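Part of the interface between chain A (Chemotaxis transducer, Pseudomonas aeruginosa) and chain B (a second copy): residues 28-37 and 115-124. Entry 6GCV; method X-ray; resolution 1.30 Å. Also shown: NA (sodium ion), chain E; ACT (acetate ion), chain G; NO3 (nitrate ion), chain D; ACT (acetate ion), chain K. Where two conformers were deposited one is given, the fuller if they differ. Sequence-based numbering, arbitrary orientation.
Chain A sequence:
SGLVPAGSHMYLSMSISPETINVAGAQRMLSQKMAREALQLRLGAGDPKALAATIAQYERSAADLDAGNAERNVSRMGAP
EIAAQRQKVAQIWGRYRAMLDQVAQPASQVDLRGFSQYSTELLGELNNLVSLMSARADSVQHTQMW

Chain A 28-37: RMLSQKMARE
Chain B (115-124) FSQYSTELLG

Both stretches are helical throughout, each an interior segment of a longer helix, with phi/psi values mostly near -62/-42, though Gln A32 has the more negative phi of -82°, and mostly i to i+4 backbone hydrogen bonds, among them Lys A33 N to Met A29 O (2.9 Å) and Leu B123 N to Ser B119 O (3.0 Å); Gln A32 N instead makes a weak bond to Met A29 O (3.0 Å). They run nearly antiparallel, at 170° between their N-to-C directions, and their axes come no closer than 12.1 Å. The register sets Met A29 CA 9.2 Å from Leu B123 CA and Lys A33 CA 8.9 Å from Thr B120 CA. At this separation the backbones do not touch; side chains bridge the gap and bury 290 Å² in all. On chain A the contacts come from Met A29, Lys A33 and Arg A36, whose CA-to-CB bonds point toward chain B; Ser B116, Ser B119 and Leu B123 point toward chain A, while Thr B120 points sideways.

The apolar contact centres on Leu B123 (chi1 t, chi2 p). Met A29, with chi1 t and both chi2 and chi3 m, brings CG to 3.8 Å from Leu B123 CD1. The aliphatic part of Lys A33, extended as t, t, t before chi4 turns to m, lays CD 3.8 Å from Leu B123 CD2, so the two methyl groups of the leucine each meet a methylene of chain A.

Polar contact depends on Arg A36, which contributes the largest covered area, 87 Å². Its chi1 is p, chi2 lies between wells at 99°, and chi3 is t, carrying the guanidinium across to chain B. NH2 donates to Thr B120 OG1 at 2.8 Å with a nearly linear angle of 171°, the threonine oxygen lying at the guanidinium edge, near its plane. Ser B119 OG (chi1 t) sits over one face, 3.7 Å from Arg A36 NH2, and Ser B116 CB packs obliquely at 3.6 Å from Arg A36 NH1. Thr B120, with chi1 m, thus accepts from the arginine through the same hydroxyl that donates to an acetate, OG1 to O of ACT (chain G), at 2.9 Å.

That acetate, probably from the crystallisation liquor, links the two helices. Its O also receives a weak hydrogen bond from Arg A36 NH1 at 3.4 Å, and its OXT lies 2.5 Å from Glu A37 OE2. Within chain A, Lys A33 NZ forms a salt bridge with Glu A37 OE2 at 2.9 Å, one helical turn along, directing the charged end of the lysine to the glutamate while its methylenes pack against Leu B123.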

ATOM      1  N   ARG A  28      -0.663  -4.974  -1.436  1.00 14.04           N
ATOM      2  CA  ARG A  28      -1.132  -4.345  -0.207  1.00 13.90           C
ATOM      3  C   ARG A  28      -1.407  -2.864  -0.451  1.00 13.17           C
ATOM      4  O   ARG A  28      -2.495  -2.341  -0.150  1.00 14.29           O
ATOM      5  CB  ARG A  28      -0.103  -4.483   0.919  1.00 14.56           C
ATOM      6  CG  ARG A  28       0.274  -5.925   1.270  1.00 15.77           C
ATOM      7  CD  ARG A  28       1.286  -5.996   2.407  1.00 17.14           C
ATOM      8  NE  ARG A  28       2.560  -5.390   2.013  1.00 16.50           N
ATOM      9  CZ  ARG A  28       3.702  -5.574   2.685  1.00 17.07           C
ATOM     10  NH1 ARG A  28       3.735  -6.389   3.726  1.00 18.44           N
ATOM     11  NH2 ARG A  28       4.823  -4.987   2.273  1.00 17.77           N
ATOM     12  N   MET A  29      -0.441  -2.193  -1.040  1.00 13.20           N
ATOM     13  CA  MET A  29      -0.591  -0.782  -1.373  1.00 13.42           C
ATOM     14  C   MET A  29      -1.745  -0.556  -2.347  1.00 12.87           C
ATOM     15  O   MET A  29      -2.548   0.372  -2.143  1.00 13.22           O
ATOM     16  CB  MET A  29       0.713  -0.257  -1.951  1.00 13.67           C
ATOM     17  CG  MET A  29       0.696   1.198  -2.362  1.00 13.83           C
ATOM     18  SD  MET A  29      -0.027   1.493  -4.001  1.00 14.80           S
ATOM     19  CE  MET A  29       1.210   0.767  -5.036  1.00 16.67           C
ATOM     20  N   LEU A  30      -1.812  -1.392  -3.393  1.00 13.29           N
ATOM     21  CA  LEU A  30      -2.819  -1.135  -4.407  1.00 13.02           C
ATOM     22  C   LEU A  30      -4.226  -1.232  -3.822  1.00 13.50           C
ATOM     23  O   LEU A  30      -5.117  -0.459  -4.206  1.00 13.65           O
ATOM     24  CB  LEU A  30      -2.645  -2.076  -5.595  1.00 12.98           C
ATOM     25  CG  LEU A  30      -1.380  -1.835  -6.430  1.00 13.24           C
ATOM     26  CD1 LEU A  30      -1.122  -2.997  -7.351  1.00 15.03           C
ATOM     27  CD2 LEU A  30      -1.445  -0.551  -7.229  1.00 14.31           C
ATOM     28  N   SER A  31      -4.435  -2.181  -2.915  1.00 13.68           N
ATOM     29  CA  SER A  31      -5.742  -2.305  -2.291  1.00 13.38           C
ATOM     30  C   SER A  31      -6.188  -1.012  -1.620  1.00 13.24           C
ATOM     31  O   SER A  31      -7.380  -0.720  -1.575  1.00 14.28           O
ATOM     32  CB  SER A  31      -5.755  -3.486  -1.302  1.00 13.67           C
ATOM     33  OG  SER A  31      -5.099  -3.199  -0.064  1.00 14.38           O
ATOM     34  N   GLN A  32      -5.229  -0.294  -1.057  1.00 13.16           N
ATOM     35  CA  GLN A  32      -5.528   0.955  -0.366  1.00 12.85           C
ATOM     36  C   GLN A  32      -5.662   2.148  -1.342  1.00 12.77           C
ATOM     37  O   GLN A  32      -6.540   2.995  -1.174  1.00 13.33           O
ATOM     38  CB  GLN A  32      -4.469   1.212   0.709  1.00 13.10           C
ATOM     39  CG  GLN A  32      -4.356   0.065   1.688  1.00 13.47           C
ATOM     40  CD  GLN A  32      -5.655  -0.217   2.358  1.00 13.96           C
ATOM     41  OE1 GLN A  32      -6.084   0.594   3.177  1.00 15.72           O
ATOM     42  NE2 GLN A  32      -6.315  -1.324   1.994  1.00 14.98           N
ATOM     43  N   LYS A  33      -4.786   2.174  -2.336  1.00 12.56           N
ATOM     44  CA  LYS A  33      -4.868   3.212  -3.375  1.00 12.99           C
ATOM     45  C   LYS A  33      -6.215   3.208  -4.076  1.00 12.78           C
ATOM     46  O   LYS A  33      -6.816   4.268  -4.307  1.00 13.36           O
ATOM     47  CB  LYS A  33      -3.699   3.052  -4.364  1.00 13.27           C
ATOM     48  CG  LYS A  33      -3.628   4.135  -5.441  1.00 14.78           C
ATOM     49  CD  LYS A  33      -2.319   4.029  -6.212  1.00 17.67           C
ATOM     50  CE  LYS A  33      -2.160   5.181  -7.191  1.00 20.52           C
ATOM     51  NZ  LYS A  33      -2.832   4.849  -8.463  1.00 25.81           N
ATOM     52  N   MET A  34      -6.692   2.014  -4.419  1.00 12.59           N
ATOM     53  CA  MET A  34      -7.961   1.941  -5.114  1.00 13.83           C
ATOM     54  C   MET A  34      -9.103   2.422  -4.212  1.00 14.01           C
ATOM     55  O   MET A  34     -10.056   3.053  -4.692  1.00 13.73           O
ATOM     56  CB  MET A  34      -8.215   0.577  -5.746  1.00 17.47           C
ATOM     57  CG  MET A  34      -8.296  -0.538  -4.787  1.00 16.83           C
ATOM     58  SD  MET A  34      -8.377  -2.151  -5.605  1.00 16.68           S
ATOM     59  CE  MET A  34      -6.790  -2.530  -6.320  1.00 17.65           C
ATOM     60  N   ALA A  35      -9.022   2.133  -2.919  1.00 13.77           N
ATOM     61  CA  ALA A  35     -10.054   2.618  -2.013  1.00 14.37           C
ATOM     62  C   ALA A  35     -10.056   4.155  -1.968  1.00 14.15           C
ATOM     63  O   ALA A  35     -11.110   4.788  -2.008  1.00 14.38           O
ATOM     64  CB  ALA A  35      -9.864   2.061  -0.623  1.00 15.50           C
ATOM     65  N   ARG A  36      -8.881   4.751  -1.855  1.00 13.62           N
ATOM     66  CA  ARG A  36      -8.843   6.188  -1.859  1.00 14.73           C
ATOM     67  C   ARG A  36      -9.384   6.793  -3.147  1.00 12.76           C
ATOM     68  O   ARG A  36     -10.109   7.772  -3.124  1.00 13.91           O
ATOM     69  CB  ARG A  36      -7.548   6.725  -1.343  1.00 19.24           C
ATOM     70  CG  ARG A  36      -6.339   6.545  -2.085  1.00 21.10           C
ATOM     71  CD  ARG A  36      -5.958   7.773  -2.886  1.00 22.66           C
ATOM     72  NE  ARG A  36      -4.628   7.605  -3.434  1.00 22.45           N
ATOM     73  CZ  ARG A  36      -4.095   8.287  -4.441  1.00 19.96           C
ATOM     74  NH1 ARG A  36      -4.866   8.978  -5.262  1.00 22.93           N
ATOM     75  NH2 ARG A  36      -2.804   8.025  -4.741  1.00 18.15           N
ATOM     76  N   GLU A  37      -9.036   6.192  -4.279  1.00 13.10           N
ATOM     77  CA  GLU A  37      -9.546   6.689  -5.561  1.00 13.16           C
ATOM     78  C   GLU A  37     -11.081   6.560  -5.631  1.00 13.09           C
ATOM     79  O   GLU A  37     -11.751   7.473  -6.176  1.00 13.57           O
ATOM     80  CB  GLU A  37      -8.876   5.927  -6.695  1.00 13.84           C
ATOM     81  CG  GLU A  37      -7.426   6.300  -6.860  1.00 14.86           C
ATOM     82  CD  GLU A  37      -6.610   5.381  -7.738  1.00 15.87           C
ATOM     83  OE1 GLU A  37      -6.988   4.212  -7.890  1.00 16.50           O
ATOM     84  OE2 GLU A  37      -5.535   5.804  -8.258  1.00 17.28           O
TER
ATOM     85  N   PHE B 115      -4.545  17.074  -3.248  1.00 15.33           N
ATOM     86  CA  PHE B 115      -4.256  16.041  -2.265  1.00 15.59           C
ATOM     87  C   PHE B 115      -3.900  14.704  -2.936  1.00 15.04           C
ATOM     88  O   PHE B 115      -2.907  14.064  -2.583  1.00 16.55           O
ATOM     89  CB  PHE B 115      -5.444  15.853  -1.323  1.00 16.54           C
ATOM     90  CG  PHE B 115      -5.279  14.714  -0.375  1.00 17.03           C
ATOM     91  CD1 PHE B 115      -4.279  14.735   0.578  1.00 17.80           C
ATOM     92  CD2 PHE B 115      -6.110  13.644  -0.433  1.00 18.16           C
ATOM     93  CE1 PHE B 115      -4.117  13.681   1.451  1.00 18.47           C
ATOM     94  CE2 PHE B 115      -5.985  12.600   0.472  1.00 20.23           C
ATOM     95  CZ  PHE B 115      -4.982  12.638   1.390  1.00 19.97           C
ATOM     96  N   SER B 116      -4.711  14.282  -3.903  1.00 15.13           N
ATOM     97  CA  SER B 116      -4.437  13.007  -4.556  0.74 15.66           C
ATOM     98  C   SER B 116      -3.147  13.080  -5.353  1.00 15.06           C
ATOM     99  O   SER B 116      -2.372  12.113  -5.333  1.00 15.06           O
ATOM    100  CB  SER B 116      -5.612  12.522  -5.393  0.74 16.25           C
ATOM    101  OG  SER B 116      -6.033  13.503  -6.282  0.74 17.14           O
ATOM    102  N   GLN B 117      -2.864  14.205  -5.995  1.00 15.71           N
ATOM    103  CA  GLN B 117      -1.578  14.337  -6.658  0.55 16.18           C
ATOM    104  C   GLN B 117      -0.418  14.182  -5.689  1.00 15.39           C
ATOM    105  O   GLN B 117       0.570  13.514  -5.994  1.00 16.37           O
ATOM    106  CB  GLN B 117      -1.496  15.672  -7.389  0.55 19.50           C
ATOM    107  CG  GLN B 117      -2.410  15.787  -8.616  0.55 21.76           C
ATOM    108  CD  GLN B 117      -2.598  17.221  -9.102  0.55 26.44           C
ATOM    109  OE1 GLN B 117      -1.877  18.141  -8.702  0.55 31.76           O
ATOM    110  NE2 GLN B 117      -3.583  17.413  -9.970  0.55 30.98           N
ATOM    111  N   TYR B 118      -0.545  14.800  -4.531  1.00 15.20           N
ATOM    112  CA  TYR B 118       0.529  14.745  -3.555  1.00 15.42           C
ATOM    113  C   TYR B 118       0.665  13.336  -2.957  1.00 14.69           C
ATOM    114  O   TYR B 118       1.785  12.846  -2.725  1.00 16.04           O
ATOM    115  CB  TYR B 118       0.324  15.842  -2.496  1.00 16.86           C
ATOM    116  CG  TYR B 118       1.660  16.362  -1.979  1.00 17.68           C
ATOM    117  CD1 TYR B 118       2.476  17.105  -2.788  1.00 20.14           C
ATOM    118  CD2 TYR B 118       2.158  15.962  -0.753  1.00 18.82           C
ATOM    119  CE1 TYR B 118       3.704  17.555  -2.375  1.00 22.08           C
ATOM    120  CE2 TYR B 118       3.404  16.398  -0.306  1.00 19.03           C
ATOM    121  CZ  TYR B 118       4.177  17.187  -1.127  1.00 20.62           C
ATOM    122  OH  TYR B 118       5.415  17.602  -0.670  1.00 22.86           O
ATOM    123  N   SER B 119      -0.457  12.652  -2.767  1.00 14.77           N
ATOM    124  CA  SER B 119      -0.424  11.269  -2.297  1.00 14.57           C
ATOM    125  C   SER B 119       0.332  10.383  -3.281  1.00 14.58           C
ATOM    126  O   SER B 119       1.141   9.549  -2.888  1.00 15.28           O
ATOM    127  CB  SER B 119      -1.865  10.752  -2.112  1.00 14.72           C
ATOM    128  OG  SER B 119      -1.883   9.473  -1.496  1.00 14.68           O
ATOM    129  N   THR B 120       0.052  10.575  -4.566  1.00 15.25           N
ATOM    130  CA  THR B 120       0.734   9.821  -5.609  1.00 15.15           C
ATOM    131  C   THR B 120       2.217  10.175  -5.691  1.00 15.80           C
ATOM    132  O   THR B 120       3.065   9.313  -5.920  1.00 15.84           O
ATOM    133  CB  THR B 120      -0.026   9.956  -6.918  1.00 16.19           C
ATOM    134  OG1 THR B 120      -1.302   9.311  -6.735  1.00 19.00           O
ATOM    135  CG2 THR B 120       0.705   9.320  -8.067  1.00 17.99           C
ATOM    136  N   GLU B 121       2.538  11.435  -5.489  1.00 15.38           N
ATOM    137  CA  GLU B 121       3.936  11.863  -5.463  1.00 15.70           C
ATOM    138  C   GLU B 121       4.716  11.182  -4.331  1.00 15.67           C
ATOM    139  O   GLU B 121       5.819  10.667  -4.550  1.00 16.77           O
ATOM    140  CB  GLU B 121       4.024  13.383  -5.376  1.00 17.36           C
ATOM    141  CG  GLU B 121       5.452  13.904  -5.254  1.00 21.48           C
ATOM    142  CD  GLU B 121       5.562  15.390  -5.139  1.00 25.92           C
ATOM    143  OE1 GLU B 121       4.622  16.103  -5.550  1.00 28.80           O
ATOM    144  OE2 GLU B 121       6.635  15.824  -4.633  1.00 32.02           O
ATOM    145  N   LEU B 122       4.139  11.206  -3.139  1.00 14.63           N
ATOM    146  CA  LEU B 122       4.777  10.540  -1.996  1.00 14.56           C
ATOM    147  C   LEU B 122       4.952   9.045  -2.265  1.00 14.27           C
ATOM    148  O   LEU B 122       6.018   8.480  -2.041  1.00 14.62           O
ATOM    149  CB  LEU B 122       3.993  10.786  -0.704  1.00 13.61           C
ATOM    150  CG  LEU B 122       4.525  10.028   0.523  1.00 15.24           C
ATOM    151  CD1 LEU B 122       5.969  10.370   0.852  1.00 17.27           C
ATOM    152  CD2 LEU B 122       3.647  10.318   1.726  1.00 16.37           C
ATOM    153  N   LEU B 123       3.889   8.424  -2.759  1.00 14.28           N
ATOM    154  CA  LEU B 123       3.940   7.004  -3.125  1.00 13.85           C
ATOM    155  C   LEU B 123       5.111   6.740  -4.076  1.00 13.99           C
ATOM    156  O   LEU B 123       5.868   5.772  -3.908  1.00 14.96           O
ATOM    157  CB  LEU B 123       2.620   6.591  -3.755  1.00 14.60           C
ATOM    158  CG  LEU B 123       2.568   5.197  -4.346  1.00 14.89           C
ATOM    159  CD1 LEU B 123       2.862   4.138  -3.335  1.00 15.47           C
ATOM    160  CD2 LEU B 123       1.202   4.970  -4.994  1.00 15.57           C
ATOM    161  N   GLY B 124       5.271   7.584  -5.084  1.00 14.88           N
ATOM    162  CA  GLY B 124       6.342   7.385  -6.057  1.00 15.34           C
ATOM    163  C   GLY B 124       7.695   7.460  -5.437  1.00 15.79           C
ATOM    164  O   GLY B 124       8.586   6.670  -5.798  1.00 17.33           O
TER
HETATM  165 NA    NA E 201     -10.303   9.058  -8.191  1.00 23.84          NA
HETATM  166  C   ACT G 203      -4.152   8.840  -8.778  0.54 17.61           C
HETATM  167  O   ACT G 203      -3.684   9.924  -8.302  0.54 25.84           O
HETATM  168  OXT ACT G 203      -5.217   8.310  -8.298  0.54 19.76           O
HETATM  169  CH3 ACT G 203      -3.345   8.036  -9.750  0.54 21.46           C
HETATM  170  N   NO3 D 200       3.779  -2.641  -0.074  1.00 18.92           N
HETATM  171  O1  NO3 D 200       4.811  -3.332  -0.128  1.00 18.66           O
HETATM  172  O2  NO3 D 200       3.533  -1.758  -0.985  1.00 19.41           O
HETATM  173  O3  NO3 D 200       2.908  -2.710   0.855  1.00 18.97           O
HETATM  174  C   ACT K 204       7.551  18.579  -3.395  1.00 48.27           C
HETATM  175  O   ACT K 204       7.137  19.102  -2.344  1.00 37.91           O
HETATM  176  OXT ACT K 204       6.852  18.505  -4.431  1.00 46.78           O
HETATM  177  CH3 ACT K 204       8.935  18.005  -3.397  1.00 50.51           C
HETATM  178  O   HOH W   1      -7.577   9.763  -8.120  1.00 21.17           O